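PDB 6SRT: N-acetylmuramoyl-L-alanine amidase from Clostridium intestinale URNW, which probably cleaves the amide bond between N-acetylmuramic acid and L-alanine in bacterial peptidoglycan, as a zinc-dependent endolysin. Local coordinates for residues M43-H48 / K145-T150; Y73-Y76 / T82-R85; F104-E109 / I126-Y131; T139-H144 / E161-L166. All blocks are in the same frame, centred on the assembly; numbering follows the deposited sequence.

Interaction 1 (M43-H48 / K145-T150). With ZN (zinc ion), chain B; PO4 (phosphate ion), chain F.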
loop_
_atom_site.group_PDB
_atom_site.type_symbol
_atom_site.label_atom_id
_atom_site.label_comp_id
_atom_site.label_asym_id
_atom_site.label_seq_id
_atom_site.Cartn_x
_atom_site.Cartn_y
_atom_site.Cartn_z
ATOM N N MET A 43 0.035 -0.362 11.875
ATOM C CA MET A 43 -0.108 0.896 11.084
ATOM C C MET A 43 -0.399 0.461 9.655
ATOM O O MET A 43 0.071 -0.601 9.209
ATOM C CB MET A 43 1.174 1.730 11.178
ATOM C CG MET A 43 1.060 3.070 10.569
ATOM S SD MET A 43 2.723 3.811 10.502
ATOM C CE MET A 43 2.894 4.201 12.242
ATOM N N ILE A 44 -1.173 1.296 8.934
ATOM C CA ILE A 44 -1.285 1.234 7.483
ATOM C C ILE A 44 -0.805 2.590 6.942
ATOM O O ILE A 44 -1.214 3.618 7.450
ATOM C CB ILE A 44 -2.727 0.966 7.040
ATOM C CG1 ILE A 44 -3.188 -0.398 7.461
ATOM C CG2 ILE A 44 -2.914 1.204 5.554
ATOM C CD1 ILE A 44 -4.649 -0.581 7.406
ATOM N N VAL A 45 0.078 2.524 5.965
ATOM C CA VAL A 45 0.661 3.717 5.301
ATOM C C VAL A 45 0.253 3.721 3.824
ATOM O O VAL A 45 0.467 2.717 3.098
ATOM C CB VAL A 45 2.183 3.786 5.425
ATOM C CG1 VAL A 45 2.734 5.002 4.707
ATOM C CG2 VAL A 45 2.629 3.801 6.869
ATOM N N TYR A 46 -0.334 4.854 3.396
ATOM C CA TYR A 46 -0.792 5.028 2.015
ATOM C C TYR A 46 0.252 5.764 1.173
ATOM O O TYR A 46 0.855 6.752 1.599
ATOM C CB TYR A 46 -2.101 5.824 1.956
ATOM C CG TYR A 46 -3.243 5.156 2.690
ATOM C CD1 TYR A 46 -3.893 4.105 2.110
ATOM C CD2 TYR A 46 -3.665 5.544 3.936
ATOM C CE1 TYR A 46 -4.916 3.407 2.735
ATOM C CE2 TYR A 46 -4.707 4.926 4.550
ATOM C CZ TYR A 46 -5.318 3.825 3.983
ATOM O OH TYR A 46 -6.295 3.210 4.731
ATOM N N HIS A 47 0.415 5.243 -0.053
ATOM C CA HIS A 47 1.383 5.718 -1.057
ATOM C C HIS A 47 0.714 5.977 -2.393
ATOM O O HIS A 47 -0.307 5.374 -2.689
ATOM C CB HIS A 47 2.457 4.688 -1.265
ATOM C CG HIS A 47 3.257 4.357 -0.047
ATOM N ND1 HIS A 47 4.395 5.071 0.248
ATOM C CD2 HIS A 47 3.104 3.400 0.884
ATOM C CE1 HIS A 47 4.933 4.552 1.343
ATOM N NE2 HIS A 47 4.137 3.562 1.783
ATOM N N HIS A 48 1.366 6.803 -3.199
ATOM C CA HIS A 48 1.092 6.855 -4.649
ATOM C C HIS A 48 2.347 6.445 -5.367
ATOM O O HIS A 48 3.435 6.434 -4.809
ATOM C CB HIS A 48 0.538 8.207 -5.103
ATOM C CG HIS A 48 1.428 9.389 -5.118
ATOM N ND1 HIS A 48 1.039 10.569 -5.769
ATOM C CD2 HIS A 48 2.669 9.571 -4.615
ATOM C CE1 HIS A 48 1.996 11.433 -5.625
ATOM N NE2 HIS A 48 3.024 10.857 -4.949
ATOM N N LYS A 145 3.695 10.812 3.863
ATOM C CA LYS A 145 4.223 12.135 4.291
ATOM C C LYS A 145 4.037 12.370 5.804
ATOM O O LYS A 145 4.690 13.289 6.317
ATOM C CB LYS A 145 3.551 13.263 3.524
ATOM C CG LYS A 145 2.047 13.375 3.727
ATOM C CD LYS A 145 1.449 14.611 3.238
ATOM C CE LYS A 145 1.481 14.747 1.768
ATOM N NZ LYS A 145 0.649 15.925 1.339
ATOM N N ASP A 146 3.245 11.551 6.500
ATOM C CA ASP A 146 3.064 11.662 7.967
ATOM C C ASP A 146 4.226 10.988 8.684
ATOM O O ASP A 146 4.349 11.176 9.900
ATOM C CB ASP A 146 1.714 11.100 8.431
ATOM C CG ASP A 146 0.523 11.845 7.883
ATOM O OD1 ASP A 146 0.615 13.094 7.826
ATOM O OD2 ASP A 146 -0.459 11.180 7.563
ATOM N N VAL A 147 4.979 10.110 8.026
ATOM C CA VAL A 147 6.057 9.330 8.675
ATOM C C VAL A 147 7.421 9.656 8.132
ATOM O O VAL A 147 8.425 9.309 8.772
ATOM C CB VAL A 147 5.771 7.819 8.701
ATOM C CG1 VAL A 147 4.522 7.547 9.494
ATOM C CG2 VAL A 147 5.636 7.209 7.334
ATOM N N ARG A 148 7.482 10.277 6.952
ATOM C CA ARG A 148 8.732 10.614 6.251
ATOM C C ARG A 148 8.534 11.931 5.488
ATOM O O ARG A 148 7.427 12.306 5.236
ATOM C CB ARG A 148 9.189 9.583 5.241
ATOM C CG ARG A 148 9.318 8.224 5.842
ATOM C CD ARG A 148 10.670 8.029 6.412
ATOM N NE ARG A 148 11.604 7.927 5.287
ATOM C CZ ARG A 148 12.869 7.777 5.430
ATOM N NH1 ARG A 148 13.681 7.716 4.418
ATOM N NH2 ARG A 148 13.349 7.719 6.645
ATOM N N GLN A 149 9.631 12.597 5.152
ATOM C CA GLN A 149 9.603 13.820 4.351
ATOM C C GLN A 149 9.418 13.428 2.878
ATOM O O GLN A 149 10.345 12.913 2.238
ATOM C CB GLN A 149 10.844 14.670 4.577
ATOM C CG GLN A 149 10.831 15.942 3.742
ATOM C CD GLN A 149 12.134 16.701 3.895
ATOM O OE1 GLN A 149 12.852 16.608 4.902
ATOM N NE2 GLN A 149 12.465 17.454 2.859
ATOM N N THR A 150 8.225 13.659 2.330
ATOM C CA THR A 150 7.842 13.297 0.959
ATOM C C THR A 150 6.552 14.016 0.662
ATOM O O THR A 150 5.787 14.381 1.566
ATOM C CB THR A 150 7.698 11.782 0.815
ATOM O OG1 THR A 150 7.328 11.534 -0.541
ATOM C CG2 THR A 150 6.719 11.127 1.791
HETATM ZN ZN ZN B . 5.178 6.767 -0.613
HETATM P P PO4 F . 11.195 7.598 1.592
HETATM O O1 PO4 F . 11.135 9.057 1.151
HETATM O O2 PO4 F . 10.437 7.446 2.756
HETATM O O3 PO4 F . 12.605 7.156 1.736
HETATM O O4 PO4 F . 10.590 6.719 0.481
#
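One side chain, V147, makes the whole direct contact with strand 43-48, and its two methyl groups meet different residues. CG1 of V147 reaches SD of M43 at 4.3 Å. CG2 of V147 lies 4.5 Å from CG1 of V45. Both distances are loose, and no polar bond joins the two segments. This is the edge of the zinc site of an Amidase_2 domain, a fold shared with the peptidoglycan recognition proteins. Strand 43-48 is an inner strand of its mixed sheet. The loop 145-150 leaves strand 140-143 and folds back over M43 and V45 of strand 43-48. M43 gets there with CB, CG and SD nearly fully extended from the backbone N (chi1 -173°, chi2 -170°). It is modelled in two conformers, so its part of the contact holds for one of them. V45 also packs close to H144.

Further along the strand, H47 binds the zinc ion through ND1 at 2.1 Å. H144 and C152 are the other protein ligands. NE2 of H47 is hydrogen-bonded to ND1 of H95, which should help to fix the turn of the imidazole. In the loop, OG1 of T150 is hydrogen-bonded to N of C152, which ties the loop to the backbone of that ligand.

R148 bends at chi2 and chi3 and holds a phosphate, probably from the crystallisation liquor, at the edge of its guanidinium. NE of R148 donates to phosphate O2 at 2.8 Å and its NH1 to O3 at 2.9 Å, with phosphorus close to the guanidinium plane.

Interaction 2 (Y73-Y76 / T82-R85). With PO4 (phosphate ion), chain E.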
loop_
_atom_site.group_PDB
_atom_site.type_symbol
_atom_site.label_atom_id
_atom_site.label_comp_id
_atom_site.label_asym_id
_atom_site.label_seq_id
_atom_site.Cartn_x
_atom_site.Cartn_y
_atom_site.Cartn_z
ATOM N N TYR A 73 5.729 -2.513 -1.462
ATOM C CA TYR A 73 4.362 -2.371 -0.952
ATOM C C TYR A 73 3.790 -3.777 -0.699
ATOM O O TYR A 73 4.094 -4.703 -1.446
ATOM C CB TYR A 73 3.479 -1.676 -2.010
ATOM C CG TYR A 73 4.065 -0.399 -2.541
ATOM C CD1 TYR A 73 4.387 0.670 -1.750
ATOM C CD2 TYR A 73 4.315 -0.310 -3.912
ATOM C CE1 TYR A 73 4.866 1.854 -2.301
ATOM C CE2 TYR A 73 4.784 0.848 -4.478
ATOM C CZ TYR A 73 5.130 1.909 -3.663
ATOM O OH TYR A 73 5.556 3.073 -4.250
ATOM N N HIS A 74 2.908 -3.871 0.298
ATOM C CA HIS A 74 2.137 -5.102 0.508
ATOM C C HIS A 74 1.000 -5.241 -0.507
ATOM O O HIS A 74 0.625 -6.383 -0.841
ATOM C CB HIS A 74 1.608 -5.141 1.915
ATOM C CG HIS A 74 2.716 -5.195 2.912
ATOM N ND1 HIS A 74 3.244 -4.038 3.444
ATOM C CD2 HIS A 74 3.378 -6.271 3.422
ATOM C CE1 HIS A 74 4.249 -4.416 4.245
ATOM N NE2 HIS A 74 4.350 -5.772 4.264
ATOM N N PHE A 75 0.483 -4.120 -1.002
ATOM C CA PHE A 75 -0.637 -4.121 -1.963
ATOM C C PHE A 75 -0.428 -2.922 -2.898
ATOM O O PHE A 75 0.004 -1.839 -2.493
ATOM C CB PHE A 75 -1.984 -3.951 -1.253
ATOM C CG PHE A 75 -2.248 -5.069 -0.284
ATOM C CD1 PHE A 75 -2.756 -6.271 -0.703
ATOM C CD2 PHE A 75 -1.908 -4.893 1.086
ATOM C CE1 PHE A 75 -2.955 -7.304 0.204
ATOM C CE2 PHE A 75 -2.061 -5.921 1.982
ATOM C CZ PHE A 75 -2.592 -7.115 1.531
ATOM N N TYR A 76 -0.901 -3.121 -4.133
ATOM C CA TYR A 76 -0.868 -2.099 -5.214
ATOM C C TYR A 76 -2.236 -2.095 -5.898
ATOM O O TYR A 76 -2.658 -3.151 -6.408
ATOM C CB TYR A 76 0.266 -2.448 -6.189
ATOM C CG TYR A 76 0.282 -1.622 -7.438
ATOM C CD1 TYR A 76 0.138 -0.241 -7.396
ATOM C CD2 TYR A 76 0.500 -2.191 -8.690
ATOM C CE1 TYR A 76 0.142 0.519 -8.560
ATOM C CE2 TYR A 76 0.550 -1.458 -9.855
ATOM C CZ TYR A 76 0.432 -0.089 -9.786
ATOM O OH TYR A 76 0.459 0.707 -10.895
ATOM N N THR A 82 -8.201 -2.922 -9.380
ATOM C CA THR A 82 -7.595 -4.245 -9.127
ATOM C C THR A 82 -6.556 -4.116 -8.025
ATOM O O THR A 82 -5.693 -3.237 -8.101
ATOM C CB THR A 82 -6.953 -4.820 -10.393
ATOM O OG1 THR A 82 -7.961 -4.881 -11.434
ATOM C CG2 THR A 82 -6.437 -6.224 -10.107
ATOM N N ILE A 83 -6.660 -5.020 -7.066
ATOM C CA ILE A 83 -5.724 -5.067 -5.915
ATOM C C ILE A 83 -4.735 -6.176 -6.225
ATOM O O ILE A 83 -5.103 -7.349 -6.238
ATOM C CB ILE A 83 -6.408 -5.279 -4.583
ATOM C CG1 ILE A 83 -7.510 -4.268 -4.281
ATOM C CG2 ILE A 83 -5.333 -5.337 -3.511
ATOM C CD1 ILE A 83 -8.410 -4.747 -3.186
ATOM N N TYR A 84 -3.473 -5.833 -6.392
ATOM C CA TYR A 84 -2.405 -6.806 -6.550
ATOM C C TYR A 84 -1.640 -6.948 -5.258
ATOM O O TYR A 84 -1.265 -5.989 -4.594
ATOM C CB TYR A 84 -1.393 -6.376 -7.599
ATOM C CG TYR A 84 -1.988 -6.347 -8.972
ATOM C CD1 TYR A 84 -2.140 -7.474 -9.734
ATOM C CD2 TYR A 84 -2.499 -5.166 -9.491
ATOM C CE1 TYR A 84 -2.609 -7.423 -11.048
ATOM C CE2 TYR A 84 -3.095 -5.123 -10.748
ATOM C CZ TYR A 84 -3.159 -6.248 -11.553
ATOM O OH TYR A 84 -3.694 -6.199 -12.814
ATOM N N ARG A 85 -1.348 -8.190 -4.899
ATOM C CA ARG A 85 -0.413 -8.486 -3.810
ATOM C C ARG A 85 0.991 -8.049 -4.247
ATOM O O ARG A 85 1.391 -8.327 -5.368
ATOM C CB ARG A 85 -0.426 -9.958 -3.434
ATOM C CG ARG A 85 0.197 -10.092 -2.063
ATOM C CD ARG A 85 0.046 -11.086 -1.139
ATOM N NE ARG A 85 -1.259 -11.605 -1.046
ATOM C CZ ARG A 85 -2.057 -11.413 -0.027
ATOM N NH1 ARG A 85 -1.794 -10.548 0.939
ATOM N NH2 ARG A 85 -3.190 -12.091 0.005
HETATM P P PO4 E . 6.777 6.180 -3.073
HETATM O O1 PO4 E . 6.845 7.020 -1.871
HETATM O O2 PO4 E . 8.148 5.811 -3.614
HETATM O O3 PO4 E . 6.004 6.977 -4.233
HETATM O O4 PO4 E . 6.037 5.000 -2.591
HETATM O O HOH W 1 0.398 -8.550 1.270
#
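Y76 and Y84 carry the backbone bonds of this beta hairpin. They form an antiparallel hydrogen-bonded pair: N of Y76 donates to O of Y84 at 2.9 Å, and N of Y84 to O of Y76 at 2.8 Å. F75 and R85 form the adjoining non-hydrogen-bonded pair. Here CA of F75 adds a C-H...O contact to O of Y84 at 3.3 Å.

The apolar contacts are split between the two faces. CD1 of F75 meets CG2 of I83 at 3.9 Å. On the other face, CD2 of Y76 lies 4.3 Å from CD2 of Y84.

Charge enters through R85. Its side chain runs alongside F75, with NH1 of R85 3.5 Å from CE1 of F75 and the two planes 56° apart. Salt bridges to E26 and E89 hold the guanidinium, and a water links NH1 of R85 to O of H74. Y73 points elsewhere: its OH donates to O4 of a phosphate, probably from the crystallisation liquor, whose O1 lies next to the zinc ion.

Strand 75-77 runs between strands 83-85 and 103-108. Y76 and Y84 pack on P56 of helix 56-65, while F75 and I83 face L128 and S124 of helix 119-136.

Interaction 3 (F104-E109 / I126-Y131)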
loop_
_atom_site.group_PDB
_atom_site.type_symbol
_atom_site.label_atom_id
_atom_site.label_comp_id
_atom_site.label_asym_id
_atom_site.label_seq_id
_atom_site.Cartn_x
_atom_site.Cartn_y
_atom_site.Cartn_z
ATOM N N PHE A 104 1.868 -1.898 7.210
ATOM C CA PHE A 104 1.466 -2.226 5.824
ATOM C C PHE A 104 1.603 -1.039 4.923
ATOM O O PHE A 104 1.354 0.105 5.326
ATOM C CB PHE A 104 0.008 -2.679 5.796
ATOM C CG PHE A 104 -0.227 -4.049 6.361
ATOM C CD1 PHE A 104 0.244 -5.160 5.662
ATOM C CD2 PHE A 104 -0.972 -4.212 7.527
ATOM C CE1 PHE A 104 0.061 -6.432 6.186
ATOM C CE2 PHE A 104 -1.180 -5.506 8.004
ATOM C CZ PHE A 104 -0.663 -6.592 7.348
ATOM N N GLY A 105 2.059 -1.309 3.726
ATOM C CA GLY A 105 2.164 -0.263 2.690
ATOM C C GLY A 105 1.210 -0.551 1.562
ATOM O O GLY A 105 1.244 -1.624 0.929
ATOM N N ILE A 106 0.290 0.391 1.272
ATOM C CA ILE A 106 -0.723 0.289 0.201
ATOM C C ILE A 106 -0.461 1.393 -0.777
ATOM O O ILE A 106 -0.599 2.564 -0.414
ATOM C CB ILE A 106 -2.137 0.382 0.750
ATOM C CG1 ILE A 106 -2.444 -0.695 1.813
ATOM C CG2 ILE A 106 -3.136 0.308 -0.410
ATOM C CD1 ILE A 106 -3.772 -0.543 2.482
ATOM N N ALA A 107 -0.081 1.039 -1.991
ATOM C CA ALA A 107 0.160 1.999 -3.055
ATOM C C ALA A 107 -1.021 2.024 -3.997
ATOM O O ALA A 107 -1.557 0.973 -4.341
ATOM C CB ALA A 107 1.396 1.662 -3.822
ATOM N N SER A 108 -1.333 3.205 -4.497
ATOM C CA SER A 108 -2.349 3.477 -5.530
ATOM C C SER A 108 -1.673 4.045 -6.740
ATOM O O SER A 108 -0.857 4.963 -6.638
ATOM C CB SER A 108 -3.422 4.385 -4.999
ATOM O OG SER A 108 -4.168 3.809 -3.929
ATOM N N GLU A 109 -2.029 3.529 -7.904
ATOM C CA GLU A 109 -1.483 3.973 -9.181
ATOM C C GLU A 109 -1.902 5.402 -9.486
ATOM O O GLU A 109 -3.117 5.656 -9.700
ATOM C CB GLU A 109 -2.016 3.076 -10.291
ATOM C CG GLU A 109 -1.504 3.391 -11.691
ATOM C CD GLU A 109 -2.063 2.534 -12.790
ATOM O OE1 GLU A 109 -2.978 1.729 -12.554
ATOM O OE2 GLU A 109 -1.493 2.602 -13.885
ATOM N N ILE A 126 -11.000 1.299 0.562
ATOM C CA ILE A 126 -11.831 1.099 1.755
ATOM C C ILE A 126 -11.909 -0.390 2.069
ATOM O O ILE A 126 -11.763 -0.766 3.257
ATOM C CB ILE A 126 -13.221 1.712 1.557
ATOM C CG1 ILE A 126 -13.151 3.209 1.325
ATOM C CG2 ILE A 126 -14.145 1.405 2.721
ATOM C CD1 ILE A 126 -12.443 3.977 2.360
ATOM N N ALA A 127 -12.198 -1.216 1.079
ATOM C CA ALA A 127 -12.402 -2.642 1.350
ATOM C C ALA A 127 -11.099 -3.254 1.867
ATOM O O ALA A 127 -11.125 -4.055 2.840
ATOM C CB ALA A 127 -12.882 -3.346 0.140
ATOM N N LEU A 128 -9.988 -2.948 1.259
ATOM C CA LEU A 128 -8.719 -3.540 1.659
ATOM C C LEU A 128 -8.315 -3.003 3.038
ATOM O O LEU A 128 -7.830 -3.794 3.892
ATOM C CB LEU A 128 -7.639 -3.137 0.646
ATOM C CG LEU A 128 -6.225 -3.615 0.976
ATOM C CD1 LEU A 128 -6.105 -5.114 1.001
ATOM C CD2 LEU A 128 -5.230 -3.028 -0.034
ATOM N N SER A 129 -8.474 -1.712 3.270
ATOM C CA SER A 129 -8.105 -1.176 4.597
ATOM C C SER A 129 -8.956 -1.833 5.704
ATOM O O SER A 129 -8.377 -2.214 6.727
ATOM C CB SER A 129 -8.244 0.323 4.618
ATOM O OG SER A 129 -7.418 0.966 3.653
ATOM N N ARG A 130 -10.249 -1.929 5.510
ATOM C CA ARG A 130 -11.089 -2.524 6.547
ATOM C C ARG A 130 -10.693 -3.985 6.789
ATOM O O ARG A 130 -10.647 -4.474 7.920
ATOM C CB ARG A 130 -12.555 -2.352 6.211
ATOM C CG ARG A 130 -13.539 -3.070 7.147
ATOM C CD ARG A 130 -13.310 -2.782 8.601
ATOM N NE ARG A 130 -13.342 -1.349 8.958
ATOM C CZ ARG A 130 -12.820 -0.826 10.054
ATOM N NH1 ARG A 130 -12.171 -1.620 10.931
ATOM N NH2 ARG A 130 -12.952 0.458 10.334
ATOM N N TYR A 131 -10.397 -4.713 5.719
ATOM C CA TYR A 131 -9.913 -6.094 5.843
ATOM C C TYR A 131 -8.674 -6.174 6.754
ATOM O O TYR A 131 -8.626 -6.999 7.696
ATOM C CB TYR A 131 -9.626 -6.691 4.463
ATOM C CG TYR A 131 -8.685 -7.879 4.490
ATOM C CD1 TYR A 131 -9.040 -9.147 4.924
ATOM C CD2 TYR A 131 -7.404 -7.719 3.953
ATOM C CE1 TYR A 131 -8.094 -10.196 4.954
ATOM C CE2 TYR A 131 -6.478 -8.701 3.966
ATOM C CZ TYR A 131 -6.835 -9.941 4.413
ATOM O OH TYR A 131 -5.879 -10.921 4.404
#
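I106 points its CB from strand 103-108 toward helix 119-136, and L128 reaches back so that the two side chains meet tip to tip. Both branches that leave CB of I106 arrive at the same methyl. CG2 of I106 comes within 4.0 Å of CD2 of L128. CG1 of I106 is anti to the carbonyl carbon (chi1 -57°) and lies 4.1 Å from CD2 of L128. With chi2 at 174°, the chain continues straight to CD1 of I106, which is 3.8 Å from CD2 of L128. The L128 methyl is thus touched by three atoms of one isoleucine.

This contact belongs to the three-layer plan of the amidase domain, in which helix 119-136 covers one face of the mixed sheet. The next residue, A107, points to the other face, where it touches H47 and Y73 on the zinc side. L125 and L132, a turn before and after L128 on the helix, also pack on I106, while L128 itself spreads to F75 and I77 of the next strand.

The tip of I106 has a second neighbour across the contact. CD1 of I106 lies 4.1 Å from OG of S129, a nonpolar approach. The hydroxyl of S129 has its polar partners in O of L125, one turn back on the helix, and OH of Y46. On the strand side, CD1 of I106 also rests on CG2 of I44.

Interaction 4 (T139-H144 / E161-L166). With ZN (zinc ion), chain B; PO4 (phosphate ion), chain F.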
loop_
_atom_site.group_PDB
_atom_site.type_symbol
_atom_site.label_atom_id
_atom_site.label_comp_id
_atom_site.label_asym_id
_atom_site.label_seq_id
_atom_site.Cartn_x
_atom_site.Cartn_y
_atom_site.Cartn_z
ATOM N N THR A 139 -5.811 0.395 14.030
ATOM C CA THR A 139 -6.576 1.661 14.045
ATOM C C THR A 139 -5.775 2.865 13.512
ATOM O O THR A 139 -6.374 3.904 13.289
ATOM C CB THR A 139 -7.092 1.904 15.465
ATOM O OG1 THR A 139 -5.953 1.970 16.326
ATOM C CG2 THR A 139 -8.084 0.852 15.890
ATOM N N ASP A 140 -4.480 2.720 13.301
ATOM C CA ASP A 140 -3.588 3.803 12.952
ATOM C C ASP A 140 -3.355 3.862 11.435
ATOM O O ASP A 140 -2.681 2.965 10.897
ATOM C CB ASP A 140 -2.268 3.627 13.654
ATOM C CG ASP A 140 -1.330 4.782 13.543
ATOM O OD1 ASP A 140 -1.700 5.808 12.965
ATOM O OD2 ASP A 140 -0.201 4.684 14.076
ATOM N N LEU A 141 -3.966 4.829 10.794
ATOM C CA LEU A 141 -3.854 5.110 9.365
ATOM C C LEU A 141 -2.998 6.322 9.161
ATOM O O LEU A 141 -3.236 7.368 9.804
ATOM C CB LEU A 141 -5.216 5.330 8.698
ATOM C CG LEU A 141 -6.258 4.248 8.879
ATOM C CD1 LEU A 141 -7.502 4.487 8.056
ATOM C CD2 LEU A 141 -5.791 2.857 8.657
ATOM N N LYS A 142 -2.047 6.214 8.251
ATOM C CA LYS A 142 -1.120 7.311 7.986
ATOM C C LYS A 142 -0.817 7.470 6.514
ATOM O O LYS A 142 -0.847 6.502 5.750
ATOM C CB LYS A 142 0.231 7.129 8.702
ATOM C CG LYS A 142 0.164 7.152 10.229
ATOM C CD LYS A 142 0.085 8.593 10.702
ATOM C CE LYS A 142 -0.525 8.911 12.070
ATOM N NZ LYS A 142 0.010 7.941 12.996
ATOM N N ARG A 143 -0.542 8.679 6.088
ATOM C CA ARG A 143 0.017 8.938 4.771
ATOM C C ARG A 143 1.541 8.741 4.836
ATOM O O ARG A 143 2.155 8.986 5.908
ATOM C CB ARG A 143 -0.240 10.382 4.379
ATOM C CG ARG A 143 -1.728 10.686 4.274
ATOM C CD ARG A 143 -2.021 12.124 4.082
ATOM N NE ARG A 143 -1.671 12.789 5.299
ATOM C CZ ARG A 143 -1.830 14.097 5.500
ATOM N NH1 ARG A 143 -2.446 14.847 4.602
ATOM N NH2 ARG A 143 -1.333 14.620 6.608
ATOM N N HIS A 144 2.176 8.419 3.708
ATOM C CA HIS A 144 3.663 8.368 3.704
ATOM C C HIS A 144 4.258 9.673 4.269
ATOM O O HIS A 144 5.169 9.641 5.084
ATOM C CB HIS A 144 4.148 8.012 2.312
ATOM C CG HIS A 144 5.628 7.731 2.196
ATOM N ND1 HIS A 144 6.154 7.435 0.936
ATOM C CD2 HIS A 144 6.620 7.729 3.108
ATOM C CE1 HIS A 144 7.479 7.287 1.150
ATOM N NE2 HIS A 144 7.777 7.452 2.457
ATOM N N GLU A 161 -11.305 11.568 3.710
ATOM C CA GLU A 161 -12.505 10.794 3.318
ATOM C C GLU A 161 -12.341 9.313 3.635
ATOM O O GLU A 161 -13.297 8.686 4.090
ATOM C CB GLU A 161 -12.773 10.958 1.828
ATOM C CG GLU A 161 -14.042 10.266 1.318
ATOM C CD GLU A 161 -14.315 10.413 -0.176
ATOM O OE1 GLU A 161 -13.501 11.100 -0.845
ATOM O OE2 GLU A 161 -15.266 9.756 -0.647
ATOM N N ILE A 162 -11.155 8.744 3.424
ATOM C CA ILE A 162 -10.895 7.317 3.762
ATOM C C ILE A 162 -11.122 7.165 5.254
ATOM O O ILE A 162 -11.801 6.223 5.676
ATOM C CB ILE A 162 -9.475 6.979 3.279
ATOM C CG1 ILE A 162 -9.445 6.817 1.773
ATOM C CG2 ILE A 162 -9.005 5.690 3.957
ATOM C CD1 ILE A 162 -8.096 6.749 1.196
ATOM N N LYS A 163 -10.533 8.042 6.059
ATOM C CA LYS A 163 -10.657 7.893 7.535
ATOM C C LYS A 163 -12.137 8.000 7.915
ATOM O O LYS A 163 -12.618 7.241 8.788
ATOM C CB LYS A 163 -9.848 8.931 8.300
ATOM C CG LYS A 163 -8.344 8.750 8.257
ATOM C CD LYS A 163 -7.548 9.822 9.003
ATOM C CE LYS A 163 -7.863 9.919 10.455
ATOM N NZ LYS A 163 -6.877 10.787 11.123
ATOM N N ALA A 164 -12.878 8.902 7.305
ATOM C CA ALA A 164 -14.305 9.094 7.621
ATOM C C ALA A 164 -15.109 7.835 7.288
ATOM O O ALA A 164 -15.902 7.373 8.156
ATOM C CB ALA A 164 -14.853 10.313 6.931
ATOM N N LYS A 165 -14.902 7.239 6.105
ATOM C CA LYS A 165 -15.619 6.029 5.725
ATOM C C LYS A 165 -15.262 4.864 6.641
ATOM O O LYS A 165 -16.130 4.020 6.861
ATOM C CB LYS A 165 -15.318 5.695 4.283
ATOM C CG LYS A 165 -16.011 6.652 3.316
ATOM C CD LYS A 165 -15.752 6.454 1.867
ATOM C CE LYS A 165 -16.857 7.099 1.038
ATOM N NZ LYS A 165 -16.582 7.025 -0.418
ATOM N N LEU A 166 -14.036 4.813 7.111
ATOM C CA LEU A 166 -13.597 3.729 8.019
ATOM C C LEU A 166 -13.881 4.029 9.478
ATOM O O LEU A 166 -13.553 3.194 10.328
ATOM C CB LEU A 166 -12.121 3.499 7.768
ATOM C CG LEU A 166 -11.778 2.926 6.414
ATOM C CD1 LEU A 166 -10.280 3.023 6.115
ATOM C CD2 LEU A 166 -12.215 1.469 6.267
HETATM ZN ZN ZN B . 5.178 6.767 -0.613
HETATM P P PO4 F . 11.195 7.598 1.592
HETATM O O1 PO4 F . 11.135 9.057 1.151
HETATM O O2 PO4 F . 10.437 7.446 2.756
HETATM O O3 PO4 F . 12.605 7.156 1.736
HETATM O O4 PO4 F . 10.590 6.719 0.481
#
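L141 meets L166 away from the flat groups, among which the H144 imidazole uses its edges. ND1 of H144 binds the zinc ion at 1.9 Å. NE2 of H144 donates to phosphate O2 at 2.7 Å, with the acceptor in the ring plane. CG2 of T150 sits over one face, 3.6 Å from CG of H144. The H47 ring approaches from the other side, its plane turned by about 65°. The D140 carboxylate takes NZ of K142 on the syn lone pair of OD1 at 2.7 Å. E161 takes NZ of K165 differently: its OE2 is met on the anti side, 27° out of plane.

Between these groups, the last helix of the amidase domain, 159-165, packs beside the edge strand 140-143 of the sheet. L141 carries the contact. Its CG is anti to the carbonyl carbon (chi1 -54°), and CD1 of L141 meets CD1 of L166 at 3.7 Å, the two side chains crossing at about a right angle. The same CD1 of L141 lies 4.4 Å from CG of K163. I44, Y46 and F159 also pack on L141. NZ of K163 reaches on to a long, weak ion pair with the terminal carboxylate of K169.

In the fold
The four interactions share one mixed sheet. Interaction 3 lies nearest the centre of the chain and is held by apolar side chains, under helix 119-136. Interaction 2 is the one built on backbone bonds across its segments. It lies toward the 24-25 edge of the sheet and is only partly buried, whereas the other three are buried contacts. It joins interaction 3 where strands 75-77 and 103-108 pair. Interactions 1 and 4 lie farther out, near the edge strand 140-143. Their apolar contacts are small, but each brings one histidine to the same zinc ion and a donor to the same phosphate. Strands 43-48 and 140-143 pair between them. L166 also packs against helix 119-136.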